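Local coordinates for uncharacterized protein (Staphylococcus aureus subsp. aureus Mu50, PDB 4QPV), which is of unknown function but belongs to the DUF1672 family and has a unique fold built on a kinked-helix-beta-beta-beta repeat, at residues 41-46 and 77-82; 49-54 and 96-101; 63-68 and 88-93; 120-125 and 185-190. All coordinates share one frame; numbering follows the deposited sequence.

Contact 1. Residues 41-46 and 77-82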
loop_
_atom_site.group_PDB
_atom_site.type_symbol
_atom_site.label_atom_id
_atom_site.label_comp_id
_atom_site.label_asym_id
_atom_site.label_seq_id
_atom_site.Cartn_x
_atom_site.Cartn_y
_atom_site.Cartn_z
ATOM N N ILE A 41 6.752 20.425 -10.505
ATOM C CA ILE A 41 7.308 20.298 -9.150
ATOM C C ILE A 41 7.125 21.629 -8.403
ATOM O O ILE A 41 6.593 21.629 -7.297
ATOM C CB ILE A 41 8.808 19.866 -9.212
ATOM C CG1 ILE A 41 8.932 18.422 -9.740
ATOM C CG2 ILE A 41 9.494 20.023 -7.831
ATOM C CD1 ILE A 41 10.421 18.012 -10.167
ATOM N N GLU A 42 7.520 22.759 -9.015
ATOM C CA GLU A 42 7.341 24.068 -8.383
ATOM C C GLU A 42 5.850 24.357 -8.113
ATOM O O GLU A 42 5.519 24.877 -7.040
ATOM C CB GLU A 42 7.978 25.183 -9.242
ATOM C CG GLU A 42 7.737 26.591 -8.727
ATOM C CD GLU A 42 8.485 27.100 -7.506
ATOM O OE1 GLU A 42 9.099 26.290 -6.770
ATOM O OE2 GLU A 42 8.446 28.334 -7.285
ATOM N N PHE A 43 4.956 23.995 -9.062
ATOM C CA PHE A 43 3.503 24.191 -8.905
ATOM C C PHE A 43 2.974 23.449 -7.662
ATOM O O PHE A 43 2.200 24.024 -6.884
ATOM C CB PHE A 43 2.739 23.733 -10.171
ATOM C CG PHE A 43 1.258 24.064 -10.157
ATOM C CD1 PHE A 43 0.802 25.289 -10.623
ATOM C CD2 PHE A 43 0.327 23.150 -9.668
ATOM C CE1 PHE A 43 -0.568 25.599 -10.608
ATOM C CE2 PHE A 43 -1.037 23.458 -9.657
ATOM C CZ PHE A 43 -1.475 24.683 -10.126
ATOM N N SER A 44 3.403 22.183 -7.468
ATOM C CA SER A 44 2.975 21.352 -6.339
ATOM C C SER A 44 3.319 22.012 -4.984
ATOM O O SER A 44 2.587 21.844 -4.016
ATOM C CB SER A 44 3.607 19.962 -6.421
ATOM O OG SER A 44 4.972 19.966 -6.044
ATOM N N LYS A 45 4.435 22.735 -4.925
ATOM C CA LYS A 45 4.884 23.401 -3.703
ATOM C C LYS A 45 4.072 24.669 -3.433
ATOM O O LYS A 45 3.781 24.975 -2.283
ATOM C CB LYS A 45 6.379 23.744 -3.803
ATOM C CG LYS A 45 7.276 22.522 -3.814
ATOM C CD LYS A 45 8.680 22.912 -4.239
ATOM C CE LYS A 45 9.614 21.733 -4.365
ATOM N NZ LYS A 45 10.908 22.151 -4.973
ATOM N N LYS A 46 3.698 25.388 -4.483
ATOM C CA LYS A 46 2.961 26.643 -4.355
ATOM C C LYS A 46 1.472 26.436 -4.038
ATOM O O LYS A 46 0.816 27.375 -3.566
ATOM C CB LYS A 46 3.110 27.458 -5.644
ATOM C CG LYS A 46 4.475 28.122 -5.796
ATOM C CD LYS A 46 4.564 29.423 -5.019
ATOM C CE LYS A 46 5.967 29.976 -5.004
ATOM N NZ LYS A 46 6.082 31.073 -4.015
ATOM N N ASP A 77 3.190 16.523 -16.245
ATOM C CA ASP A 77 3.067 17.976 -16.377
ATOM C C ASP A 77 2.045 18.501 -15.342
ATOM O O ASP A 77 1.689 19.683 -15.357
ATOM C CB ASP A 77 2.709 18.408 -17.829
ATOM C CG ASP A 77 1.324 18.062 -18.350
ATOM O OD1 ASP A 77 0.689 17.128 -17.800
ATOM O OD2 ASP A 77 0.898 18.685 -19.343
ATOM N N GLY A 78 1.586 17.608 -14.467
ATOM C CA GLY A 78 0.647 17.944 -13.404
ATOM C C GLY A 78 1.179 17.643 -12.020
ATOM O O GLY A 78 2.369 17.806 -11.733
ATOM N N VAL A 79 0.287 17.226 -11.142
ATOM C CA VAL A 79 0.635 16.941 -9.752
ATOM C C VAL A 79 0.044 15.592 -9.354
ATOM O O VAL A 79 -0.744 14.996 -10.104
ATOM C CB VAL A 79 0.173 18.072 -8.788
ATOM C CG1 VAL A 79 0.850 19.404 -9.133
ATOM C CG2 VAL A 79 -1.359 18.217 -8.786
ATOM N N GLU A 80 0.431 15.126 -8.183
ATOM C CA GLU A 80 -0.043 13.862 -7.619
ATOM C C GLU A 80 -0.133 13.988 -6.105
ATOM O O GLU A 80 0.775 14.537 -5.481
ATOM C CB GLU A 80 0.882 12.720 -8.024
ATOM C CG GLU A 80 0.391 11.339 -7.599
ATOM C CD GLU A 80 1.213 10.231 -8.223
ATOM O OE1 GLU A 80 2.168 10.540 -8.976
ATOM O OE2 GLU A 80 0.895 9.050 -7.967
ATOM N N VAL A 81 -1.239 13.492 -5.527
ATOM C CA VAL A 81 -1.495 13.536 -4.082
ATOM C C VAL A 81 -1.492 12.129 -3.530
ATOM O O VAL A 81 -2.288 11.305 -3.983
ATOM C CB VAL A 81 -2.835 14.231 -3.701
ATOM C CG1 VAL A 81 -2.915 14.504 -2.198
ATOM C CG2 VAL A 81 -3.063 15.498 -4.493
ATOM N N PHE A 82 -0.644 11.873 -2.537
ATOM C CA PHE A 82 -0.572 10.599 -1.823
ATOM C C PHE A 82 -1.471 10.800 -0.614
ATOM O O PHE A 82 -1.437 11.886 -0.021
ATOM C CB PHE A 82 0.874 10.292 -1.426
ATOM C CG PHE A 82 1.718 9.834 -2.587
ATOM C CD1 PHE A 82 2.136 10.737 -3.570
ATOM C CD2 PHE A 82 2.101 8.502 -2.704
ATOM C CE1 PHE A 82 2.895 10.304 -4.659
ATOM C CE2 PHE A 82 2.863 8.071 -3.796
ATOM C CZ PHE A 82 3.257 8.973 -4.759
#
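Val79 meets Phe43 and Ser44 of the helix through a single methyl, CG1. Following residues 77-82 in order, the strand begins at Gly78, next to Val79. At Val79 the side chain turns toward the helix. Its CG1 lies beside the backbone N and anti to the carbonyl carbon (chi1 -61°), which sends this methyl into the angle between the two helix residues. Val79 CG1 comes to 3.8 Å from Phe43 CD2, at the edge of the ring and near its plane, and the two side chains cross at about a right angle. The same Val79 CG1 is 3.9 Å from Ser44 CB, so the serine offers its carbon here. Its hydroxyl is spent within the helix: Ser44 OG donates to Ile41 O at 2.6 Å, with a C=O...O angle of 134°. The bond satisfies a buried hydroxyl and leaves CB to meet the valine. Glu80 points away from the helix, and its two carboxylate oxygens are held by Ser95 OG and Ser75 OG. Further on, Val81 packs on Ile51 of helix 48-63 instead, and Phe82 sets its ring against that of Phe32 at a steep angle. The contact thus lays helix 38-46 over the start of strand 78-87, the middle strand of a three-stranded antiparallel sheet. Helix 48-63 fits in alongside, its Ile51 touching both Phe43 and Val79, while strands 67-75 and 90-98 flank the middle strand.

Contact 2. Residues 49-54 and 96-101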
loop_
_atom_site.group_PDB
_atom_site.type_symbol
_atom_site.label_atom_id
_atom_site.label_comp_id
_atom_site.label_asym_id
_atom_site.label_seq_id
_atom_site.Cartn_x
_atom_site.Cartn_y
_atom_site.Cartn_z
ATOM N N ASP A 49 -1.654 23.086 -0.116
ATOM C CA ASP A 49 -2.914 22.996 0.641
ATOM C C ASP A 49 -4.146 22.768 -0.253
ATOM O O ASP A 49 -4.994 21.938 0.070
ATOM C CB ASP A 49 -3.127 24.245 1.512
ATOM C CG ASP A 49 -2.098 24.401 2.628
ATOM O OD1 ASP A 49 -1.369 23.421 2.911
ATOM O OD2 ASP A 49 -2.002 25.505 3.192
ATOM N N LYS A 50 -4.248 23.498 -1.353
ATOM C CA LYS A 50 -5.389 23.349 -2.258
ATOM C C LYS A 50 -5.381 21.960 -2.879
ATOM O O LYS A 50 -6.421 21.316 -2.943
ATOM C CB LYS A 50 -5.337 24.423 -3.372
ATOM C CG LYS A 50 -6.450 24.319 -4.437
ATOM C CD LYS A 50 -7.833 24.611 -3.839
ATOM C CE LYS A 50 -8.831 24.957 -4.915
ATOM N NZ LYS A 50 -10.039 25.606 -4.341
ATOM N N ILE A 51 -4.201 21.494 -3.314
ATOM C CA ILE A 51 -4.101 20.187 -3.981
ATOM C C ILE A 51 -4.456 19.081 -2.973
ATOM O O ILE A 51 -5.212 18.159 -3.316
ATOM C CB ILE A 51 -2.716 19.980 -4.664
ATOM C CG1 ILE A 51 -2.500 20.975 -5.832
ATOM C CG2 ILE A 51 -2.554 18.531 -5.147
ATOM C CD1 ILE A 51 -0.958 21.184 -6.216
ATOM N N ALA A 52 -3.954 19.203 -1.730
ATOM C CA ALA A 52 -4.258 18.252 -0.649
ATOM C C ALA A 52 -5.771 18.191 -0.398
ATOM O O ALA A 52 -6.341 17.101 -0.340
ATOM C CB ALA A 52 -3.525 18.649 0.625
ATOM N N LYS A 53 -6.430 19.370 -0.330
ATOM C CA LYS A 53 -7.875 19.481 -0.114
ATOM C C LYS A 53 -8.644 18.803 -1.260
ATOM O O LYS A 53 -9.599 18.061 -0.992
ATOM C CB LYS A 53 -8.283 20.980 0.011
ATOM C CG LYS A 53 -9.786 21.197 0.173
ATOM C CD LYS A 53 -10.157 22.626 0.573
ATOM C CE LYS A 53 -10.048 23.635 -0.543
ATOM N NZ LYS A 53 -10.658 24.934 -0.149
ATOM N N ARG A 54 -8.233 19.064 -2.523
ATOM C CA ARG A 54 -8.887 18.458 -3.705
ATOM C C ARG A 54 -8.673 16.930 -3.734
ATOM O O ARG A 54 -9.595 16.191 -4.092
ATOM C CB ARG A 54 -8.416 19.110 -5.020
ATOM C CG ARG A 54 -8.838 20.596 -5.157
ATOM C CD ARG A 54 -10.327 20.726 -5.455
ATOM N NE ARG A 54 -10.590 20.772 -6.893
ATOM C CZ ARG A 54 -11.775 20.542 -7.454
ATOM N NH1 ARG A 54 -12.809 20.169 -6.711
ATOM N NH2 ARG A 54 -11.931 20.678 -8.760
ATOM N N ILE A 96 -3.438 9.865 -6.335
ATOM C CA ILE A 96 -4.263 10.284 -7.455
ATOM C C ILE A 96 -3.534 11.382 -8.234
ATOM O O ILE A 96 -3.101 12.352 -7.603
ATOM C CB ILE A 96 -5.690 10.732 -6.989
ATOM C CG1 ILE A 96 -6.604 11.122 -8.170
ATOM C CG2 ILE A 96 -5.668 11.831 -5.911
ATOM C CD1 ILE A 96 -7.105 9.962 -9.027
ATOM N N PRO A 97 -3.410 11.284 -9.577
ATOM C CA PRO A 97 -2.794 12.401 -10.311
ATOM C C PRO A 97 -3.840 13.460 -10.629
ATOM O O PRO A 97 -5.033 13.146 -10.765
ATOM C CB PRO A 97 -2.260 11.722 -11.572
ATOM C CG PRO A 97 -3.234 10.609 -11.832
ATOM C CD PRO A 97 -3.834 10.205 -10.509
ATOM N N PHE A 98 -3.405 14.716 -10.786
ATOM C CA PHE A 98 -4.284 15.799 -11.214
ATOM C C PHE A 98 -3.597 16.693 -12.210
ATOM O O PHE A 98 -2.380 16.853 -12.136
ATOM C CB PHE A 98 -4.676 16.688 -10.015
ATOM C CG PHE A 98 -5.597 16.134 -8.966
ATOM C CD1 PHE A 98 -6.848 15.627 -9.314
ATOM C CD2 PHE A 98 -5.294 16.270 -7.616
ATOM C CE1 PHE A 98 -7.736 15.179 -8.329
ATOM C CE2 PHE A 98 -6.210 15.885 -6.637
ATOM C CZ PHE A 98 -7.431 15.354 -7.001
ATOM N N ASP A 99 -4.373 17.380 -13.058
ATOM C CA ASP A 99 -3.819 18.439 -13.908
ATOM C C ASP A 99 -3.672 19.674 -13.018
ATOM O O ASP A 99 -4.315 19.740 -11.971
ATOM C CB ASP A 99 -4.747 18.745 -15.106
ATOM C CG ASP A 99 -4.896 17.606 -16.094
ATOM O OD1 ASP A 99 -3.934 16.813 -16.244
ATOM O OD2 ASP A 99 -5.969 17.507 -16.720
ATOM N N LYS A 100 -2.857 20.647 -13.419
ATOM C CA LYS A 100 -2.702 21.906 -12.667
ATOM C C LYS A 100 -4.054 22.611 -12.510
ATOM O O LYS A 100 -4.261 23.311 -11.525
ATOM C CB LYS A 100 -1.702 22.832 -13.387
ATOM C CG LYS A 100 -0.249 22.370 -13.311
ATOM C CD LYS A 100 0.569 23.072 -14.389
ATOM C CE LYS A 100 1.610 23.986 -13.808
ATOM N NZ LYS A 100 2.032 25.042 -14.772
ATOM N N SER A 101 -4.999 22.384 -13.458
ATOM C CA SER A 101 -6.347 22.978 -13.432
ATOM C C SER A 101 -7.183 22.528 -12.212
ATOM O O SER A 101 -8.254 23.087 -11.985
ATOM C CB SER A 101 -7.102 22.664 -14.718
ATOM O OG SER A 101 -7.352 21.273 -14.807
HETATM O O HOH W 1 -10.687 22.038 -11.015
#
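Phe98 reaches from the end of its strand to the helix and rests its ring against Arg54 and Ile51. It buries far more area here than either partner. With CG beside the backbone N and anti to the carbonyl carbon (chi1 -70°), the ring extends toward the helix, and its far end does most of the touching: Phe98 CZ is 3.7 Å from Arg54 O, and Phe98 CE2 is 4.1 Å from Ile51 O. Both carbonyl oxygens approach the ring obliquely. The side chains add looser apolar contacts, with Ile51 CG2 4.3 Å from Phe98 CD2 and Arg54 CB 4.2 Å from Phe98 CE2. The guanidinium of Arg54 heads elsewhere and ties the helix to the chain that follows the strand. One water sits at its edge, in plane, accepting from Arg54 NH2 at 2.9 Å and donating to Ser101 O at 2.8 Å. The other nitrogens are engaged too: NH1 bonds Gln57 OE1 and Ser107 O, and NE bonds Ile102 O, so several bonds fix the rotation of the group. An aromatic side chain from an outer strand thus joins a helix to an antiparallel beta meander, consistent with the helix-beta-beta-beta repeat described for this fold.

Contact 3. Residues 63-68 and 88-93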
loop_
_atom_site.group_PDB
_atom_site.type_symbol
_atom_site.label_atom_id
_atom_site.label_comp_id
_atom_site.label_asym_id
_atom_site.label_seq_id
_atom_site.Cartn_x
_atom_site.Cartn_y
_atom_site.Cartn_z
ATOM N N PHE A 63 -15.223 7.350 -3.228
ATOM C CA PHE A 63 -15.218 6.141 -2.407
ATOM C C PHE A 63 -16.000 6.264 -1.093
ATOM O O PHE A 63 -16.229 5.243 -0.428
ATOM C CB PHE A 63 -13.770 5.694 -2.125
ATOM C CG PHE A 63 -12.987 5.491 -3.403
ATOM C CD1 PHE A 63 -13.224 4.387 -4.217
ATOM C CD2 PHE A 63 -12.063 6.439 -3.831
ATOM C CE1 PHE A 63 -12.519 4.213 -5.413
ATOM C CE2 PHE A 63 -11.374 6.274 -5.040
ATOM C CZ PHE A 63 -11.617 5.168 -5.826
ATOM N N GLY A 64 -16.430 7.480 -0.741
ATOM C CA GLY A 64 -17.183 7.713 0.491
ATOM C C GLY A 64 -16.309 7.538 1.718
ATOM O O GLY A 64 -16.797 7.184 2.795
ATOM N N LEU A 65 -14.994 7.755 1.547
ATOM C CA LEU A 65 -14.019 7.604 2.622
ATOM C C LEU A 65 -13.294 8.898 2.951
ATOM O O LEU A 65 -12.969 9.688 2.054
ATOM C CB LEU A 65 -12.983 6.540 2.245
ATOM C CG LEU A 65 -13.526 5.099 2.190
ATOM C CD1 LEU A 65 -12.584 4.201 1.394
ATOM C CD2 LEU A 65 -13.769 4.537 3.603
ATOM N N LYS A 66 -13.009 9.085 4.240
ATOM C CA LYS A 66 -12.254 10.221 4.752
ATOM C C LYS A 66 -10.762 9.864 4.720
ATOM O O LYS A 66 -10.335 8.897 5.351
ATOM C CB LYS A 66 -12.723 10.580 6.180
ATOM C CG LYS A 66 -12.235 11.946 6.671
ATOM C CD LYS A 66 -12.328 12.114 8.198
ATOM C CE LYS A 66 -13.740 12.305 8.714
ATOM N NZ LYS A 66 -13.798 12.279 10.202
ATOM N N VAL A 67 -9.977 10.615 3.937
ATOM C CA VAL A 67 -8.532 10.359 3.819
ATOM C C VAL A 67 -7.796 11.641 4.203
ATOM O O VAL A 67 -8.410 12.716 4.261
ATOM C CB VAL A 67 -8.095 9.832 2.398
ATOM C CG1 VAL A 67 -8.945 8.644 1.974
ATOM C CG2 VAL A 67 -8.171 10.945 1.330
ATOM N N LYS A 68 -6.496 11.520 4.436
ATOM C CA LYS A 68 -5.615 12.642 4.755
ATOM C C LYS A 68 -4.412 12.643 3.784
ATOM O O LYS A 68 -3.722 11.634 3.671
ATOM C CB LYS A 68 -5.141 12.543 6.225
ATOM C CG LYS A 68 -4.311 13.732 6.704
ATOM C CD LYS A 68 -5.191 14.893 7.168
ATOM C CE LYS A 68 -4.389 16.080 7.642
ATOM N NZ LYS A 68 -5.229 17.309 7.703
ATOM N N HIS A 88 -13.183 3.895 9.717
ATOM C CA HIS A 88 -14.024 2.720 10.041
ATOM C C HIS A 88 -13.181 1.420 9.851
ATOM O O HIS A 88 -13.652 0.432 9.290
ATOM C CB HIS A 88 -15.318 2.701 9.197
ATOM C CG HIS A 88 -16.305 3.782 9.538
ATOM N ND1 HIS A 88 -16.111 5.094 9.138
ATOM C CD2 HIS A 88 -17.487 3.695 10.191
ATOM C CE1 HIS A 88 -17.165 5.765 9.580
ATOM N NE2 HIS A 88 -18.025 4.963 10.211
ATOM N N ASP A 89 -11.911 1.473 10.293
ATOM C CA ASP A 89 -10.885 0.421 10.213
ATOM C C ASP A 89 -10.508 0.043 8.775
ATOM O O ASP A 89 -9.835 -0.970 8.583
ATOM C CB ASP A 89 -11.268 -0.831 11.016
ATOM C CG ASP A 89 -11.054 -0.666 12.508
ATOM O OD1 ASP A 89 -10.191 0.155 12.899
ATOM O OD2 ASP A 89 -11.732 -1.374 13.287
ATOM N N ILE A 90 -10.922 0.859 7.766
ATOM C CA ILE A 90 -10.467 0.671 6.380
ATOM C C ILE A 90 -9.147 1.458 6.296
ATOM O O ILE A 90 -9.152 2.690 6.437
ATOM C CB ILE A 90 -11.536 1.108 5.332
ATOM C CG1 ILE A 90 -12.803 0.183 5.445
ATOM C CG2 ILE A 90 -10.946 1.139 3.896
ATOM C CD1 ILE A 90 -14.020 0.787 4.946
ATOM N N VAL A 91 -8.027 0.744 6.126
ATOM C CA VAL A 91 -6.698 1.354 6.148
ATOM C C VAL A 91 -5.938 1.092 4.852
ATOM O O VAL A 91 -5.748 -0.057 4.458
ATOM C CB VAL A 91 -5.866 0.874 7.377
ATOM C CG1 VAL A 91 -4.481 1.549 7.422
ATOM C CG2 VAL A 91 -6.637 1.082 8.694
ATOM N N PHE A 92 -5.480 2.174 4.198
ATOM C CA PHE A 92 -4.673 2.068 2.975
ATOM C C PHE A 92 -3.983 3.383 2.688
ATOM O O PHE A 92 -4.328 4.421 3.266
ATOM C CB PHE A 92 -5.539 1.664 1.733
ATOM C CG PHE A 92 -6.620 2.661 1.331
ATOM C CD1 PHE A 92 -6.314 3.770 0.544
ATOM C CD2 PHE A 92 -7.924 2.524 1.799
ATOM C CE1 PHE A 92 -7.303 4.716 0.218
ATOM C CE2 PHE A 92 -8.927 3.434 1.428
ATOM C CZ PHE A 92 -8.610 4.525 0.637
ATOM N N ASN A 93 -3.014 3.296 1.780
ATOM C CA ASN A 93 -2.334 4.440 1.179
ATOM C C ASN A 93 -2.570 4.357 -0.305
ATOM O O ASN A 93 -2.578 3.257 -0.870
ATOM C CB ASN A 93 -0.857 4.492 1.512
ATOM C CG ASN A 93 -0.620 5.034 2.892
ATOM O OD1 ASN A 93 -1.010 4.425 3.895
ATOM N ND2 ASN A 93 -0.031 6.214 2.968
#
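Leu65 carries the close part of this contact, sending one methyl to Phe92 and the other to Ile90. Leu65 CD1 lies 3.7 Å from Phe92 CE2, in the plane of the ring at its edge. Ile90 CG2, from the ring's own strand, also stands at an in-plane edge position. The ring is brought there by a first torsion of 63°, which puts CG between the backbone N and the carbonyl carbon, so that the end of the side chain comes nearer to Leu65 than its CB direction alone suggests. On the second branch, Leu65 CD2 is 4.0 Å from Ile90 CD1, and these two side chains cross at about a right angle. Packing is looser at Val67, whose CG1 stays 4.3 Å from Phe92 CZ and approaches the ring obliquely. On the solvent side, Lys66, Lys68 and His88 are exposed and make no contact with the other segment, although the backbone N of Lys66 is held by Asp87 OD2. Ile195 covers Leu65 and Ile90 from a loop, and Val125 of helix 116-133 touches Phe92. The two segments belong to the outer strands of the sheet and their approaches, with strand 78-87 running between those strands, so they meet through side chains above it. With four buried apolar residues and no hydrogen bond between the segments, the joining here rests on shape and exclusion of water.

Contact 4. Residues 120-125 and 185-190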
loop_
_atom_site.group_PDB
_atom_site.type_symbol
_atom_site.label_atom_id
_atom_site.label_comp_id
_atom_site.label_asym_id
_atom_site.label_seq_id
_atom_site.Cartn_x
_atom_site.Cartn_y
_atom_site.Cartn_z
ATOM N N THR A 120 -7.838 0.029 -11.081
ATOM C CA THR A 120 -6.636 -0.192 -10.270
ATOM C C THR A 120 -6.776 0.556 -8.932
ATOM O O THR A 120 -6.507 -0.019 -7.884
ATOM C CB THR A 120 -5.363 0.195 -11.045
ATOM O OG1 THR A 120 -5.286 -0.635 -12.215
ATOM C CG2 THR A 120 -4.081 0.010 -10.217
ATOM N N LEU A 121 -7.245 1.815 -8.978
ATOM C CA LEU A 121 -7.456 2.606 -7.768
ATOM C C LEU A 121 -8.511 1.953 -6.891
ATOM O O LEU A 121 -8.326 1.883 -5.683
ATOM C CB LEU A 121 -7.863 4.052 -8.127
ATOM C CG LEU A 121 -7.985 4.991 -6.938
ATOM C CD1 LEU A 121 -6.623 5.144 -6.195
ATOM C CD2 LEU A 121 -8.516 6.326 -7.384
ATOM N N VAL A 122 -9.601 1.449 -7.497
ATOM C CA VAL A 122 -10.622 0.714 -6.741
ATOM C C VAL A 122 -9.942 -0.461 -5.983
ATOM O O VAL A 122 -10.187 -0.621 -4.791
ATOM C CB VAL A 122 -11.797 0.239 -7.630
ATOM C CG1 VAL A 122 -12.657 -0.794 -6.911
ATOM C CG2 VAL A 122 -12.658 1.431 -8.064
ATOM N N GLY A 123 -9.083 -1.225 -6.670
ATOM C CA GLY A 123 -8.354 -2.347 -6.068
ATOM C C GLY A 123 -7.466 -1.913 -4.915
ATOM O O GLY A 123 -7.386 -2.594 -3.892
ATOM N N THR A 124 -6.835 -0.735 -5.049
ATOM C CA THR A 124 -5.985 -0.139 -4.015
ATOM C C THR A 124 -6.842 0.192 -2.767
ATOM O O THR A 124 -6.447 -0.107 -1.647
ATOM C CB THR A 124 -5.273 1.081 -4.615
ATOM O OG1 THR A 124 -4.271 0.595 -5.508
ATOM C CG2 THR A 124 -4.641 1.966 -3.573
ATOM N N VAL A 125 -8.012 0.795 -2.972
ATOM C CA VAL A 125 -8.913 1.130 -1.878
ATOM C C VAL A 125 -9.426 -0.164 -1.238
ATOM O O VAL A 125 -9.453 -0.266 -0.018
ATOM C CB VAL A 125 -10.054 2.016 -2.411
ATOM C CG1 VAL A 125 -11.204 2.121 -1.411
ATOM C CG2 VAL A 125 -9.520 3.399 -2.793
ATOM N N ASP A 185 -18.385 1.525 -10.494
ATOM C CA ASP A 185 -19.793 1.125 -10.382
ATOM C C ASP A 185 -19.905 -0.093 -9.478
ATOM O O ASP A 185 -20.762 -0.115 -8.595
ATOM C CB ASP A 185 -20.426 0.839 -11.759
ATOM C CG ASP A 185 -20.819 2.078 -12.545
ATOM O OD1 ASP A 185 -20.849 3.179 -11.949
ATOM O OD2 ASP A 185 -21.115 1.945 -13.753
ATOM N N GLU A 186 -18.995 -1.076 -9.658
ATOM C CA GLU A 186 -18.951 -2.288 -8.841
ATOM C C GLU A 186 -18.615 -1.930 -7.388
ATOM O O GLU A 186 -19.240 -2.484 -6.479
ATOM C CB GLU A 186 -17.952 -3.304 -9.408
ATOM C CG GLU A 186 -18.509 -4.068 -10.598
ATOM C CD GLU A 186 -17.524 -4.828 -11.468
ATOM O OE1 GLU A 186 -16.314 -4.502 -11.456
ATOM O OE2 GLU A 186 -17.984 -5.719 -12.215
ATOM N N TYR A 187 -17.699 -0.951 -7.174
ATOM C CA TYR A 187 -17.359 -0.468 -5.834
ATOM C C TYR A 187 -18.602 0.133 -5.161
ATOM O O TYR A 187 -18.898 -0.190 -4.009
ATOM C CB TYR A 187 -16.216 0.575 -5.871
ATOM C CG TYR A 187 -15.939 1.179 -4.508
ATOM C CD1 TYR A 187 -15.082 0.548 -3.606
ATOM C CD2 TYR A 187 -16.580 2.347 -4.095
ATOM C CE1 TYR A 187 -14.859 1.069 -2.334
ATOM C CE2 TYR A 187 -16.378 2.868 -2.818
ATOM C CZ TYR A 187 -15.500 2.234 -1.947
ATOM O OH TYR A 187 -15.272 2.738 -0.691
ATOM N N LYS A 188 -19.314 1.019 -5.878
ATOM C CA LYS A 188 -20.514 1.679 -5.359
ATOM C C LYS A 188 -21.605 0.673 -4.989
ATOM O O LYS A 188 -22.213 0.798 -3.932
ATOM C CB LYS A 188 -21.061 2.707 -6.376
ATOM C CG LYS A 188 -20.154 3.918 -6.591
ATOM C CD LYS A 188 -20.308 4.967 -5.501
ATOM C CE LYS A 188 -19.511 6.212 -5.786
ATOM N NZ LYS A 188 -19.237 6.979 -4.544
ATOM N N ARG A 189 -21.809 -0.345 -5.823
ATOM C CA ARG A 189 -22.845 -1.355 -5.620
ATOM C C ARG A 189 -22.504 -2.377 -4.518
ATOM O O ARG A 189 -23.378 -2.714 -3.721
ATOM C CB ARG A 189 -23.111 -2.091 -6.946
ATOM C CG ARG A 189 -24.203 -3.155 -6.879
ATOM C CD ARG A 189 -24.384 -3.847 -8.208
ATOM N NE ARG A 189 -25.326 -4.962 -8.102
ATOM C CZ ARG A 189 -25.592 -5.809 -9.089
ATOM N NH1 ARG A 189 -24.983 -5.686 -10.263
ATOM N NH2 ARG A 189 -26.457 -6.798 -8.906
ATOM N N TYR A 190 -21.272 -2.891 -4.491
ATOM C CA TYR A 190 -20.939 -3.975 -3.572
ATOM C C TYR A 190 -20.125 -3.599 -2.332
ATOM O O TYR A 190 -20.210 -4.319 -1.329
ATOM C CB TYR A 190 -20.169 -5.062 -4.333
ATOM C CG TYR A 190 -20.968 -5.747 -5.424
ATOM C CD1 TYR A 190 -21.900 -6.736 -5.117
ATOM C CD2 TYR A 190 -20.755 -5.444 -6.765
ATOM C CE1 TYR A 190 -22.638 -7.367 -6.117
ATOM C CE2 TYR A 190 -21.479 -6.081 -7.775
ATOM C CZ TYR A 190 -22.417 -7.045 -7.445
ATOM O OH TYR A 190 -23.121 -7.684 -8.439
#
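The ring of Tyr187 is the flat group that meets the other helix, and both Val122 CG1 and Val125 CG1 approach it obliquely. Phe63 of helix 48-63 packs edge-to-face with the same ring. A second pair of flat groups lies within residues 185-190, away from the valines: Tyr190 OH sits 3.1 Å above the plane of the Arg189 guanidinium, over its centre, while Arg189 CG lies 4.0 Å above one face of the Tyr190 ring, so the arginine chain runs along the tyrosine. Between the helices the work is done by methyls. Val125 CG1 is 3.9 Å from Tyr187 CE1, the two side chains crossing at about a right angle, and it comes near the hydroxyl end as well. One turn earlier, Val122 CG1 is 4.0 Å from Tyr187 CB, at the root of the side chain. The two valines thus line one side of the tyrosine, one near its root and one near its outer end. Tyr187 has CG anti to its own N (chi1 175°), which directs the ring toward Val125 and carries the hydroxyl on to Phe63 O, its hydrogen-bond partner; this satisfies the polar end of a buried residue. Leu65 and Ile195 also touch the Tyr187 side chain, Leu65 at its hydroxyl. Helix 184-190 is thus joined to helix 116-133 by one aromatic side chain laid against a pair of valines three residues apart, an ordinary apolar helix-helix interface that also takes in the end of helix 48-63.

The first three contacts all involve the three-stranded sheet 67-75, 78-87, 90-98, and contact 4 brings in helix 116-133, which packs against strand 90-98. Contacts 1 and 2 are neighbours, with centres 8 Å apart, and their strands pair directly: Val79 O and Phe98 N are 2.8 Å apart, a probable hydrogen bond. Contact 3 lies farther along the sheet, its centre about 18 Å from that of contact 2, and along the chain it is nested inside the loop that contact 2 closes. Contact 4 is about 13 Å from contact 3, centre to centre, and they meet directly, Phe63 CZ packing 3.7 Å from Leu121 CD2. Leu121 CD2 also touches contact 2, 4.2 Å from Ile96 CD1.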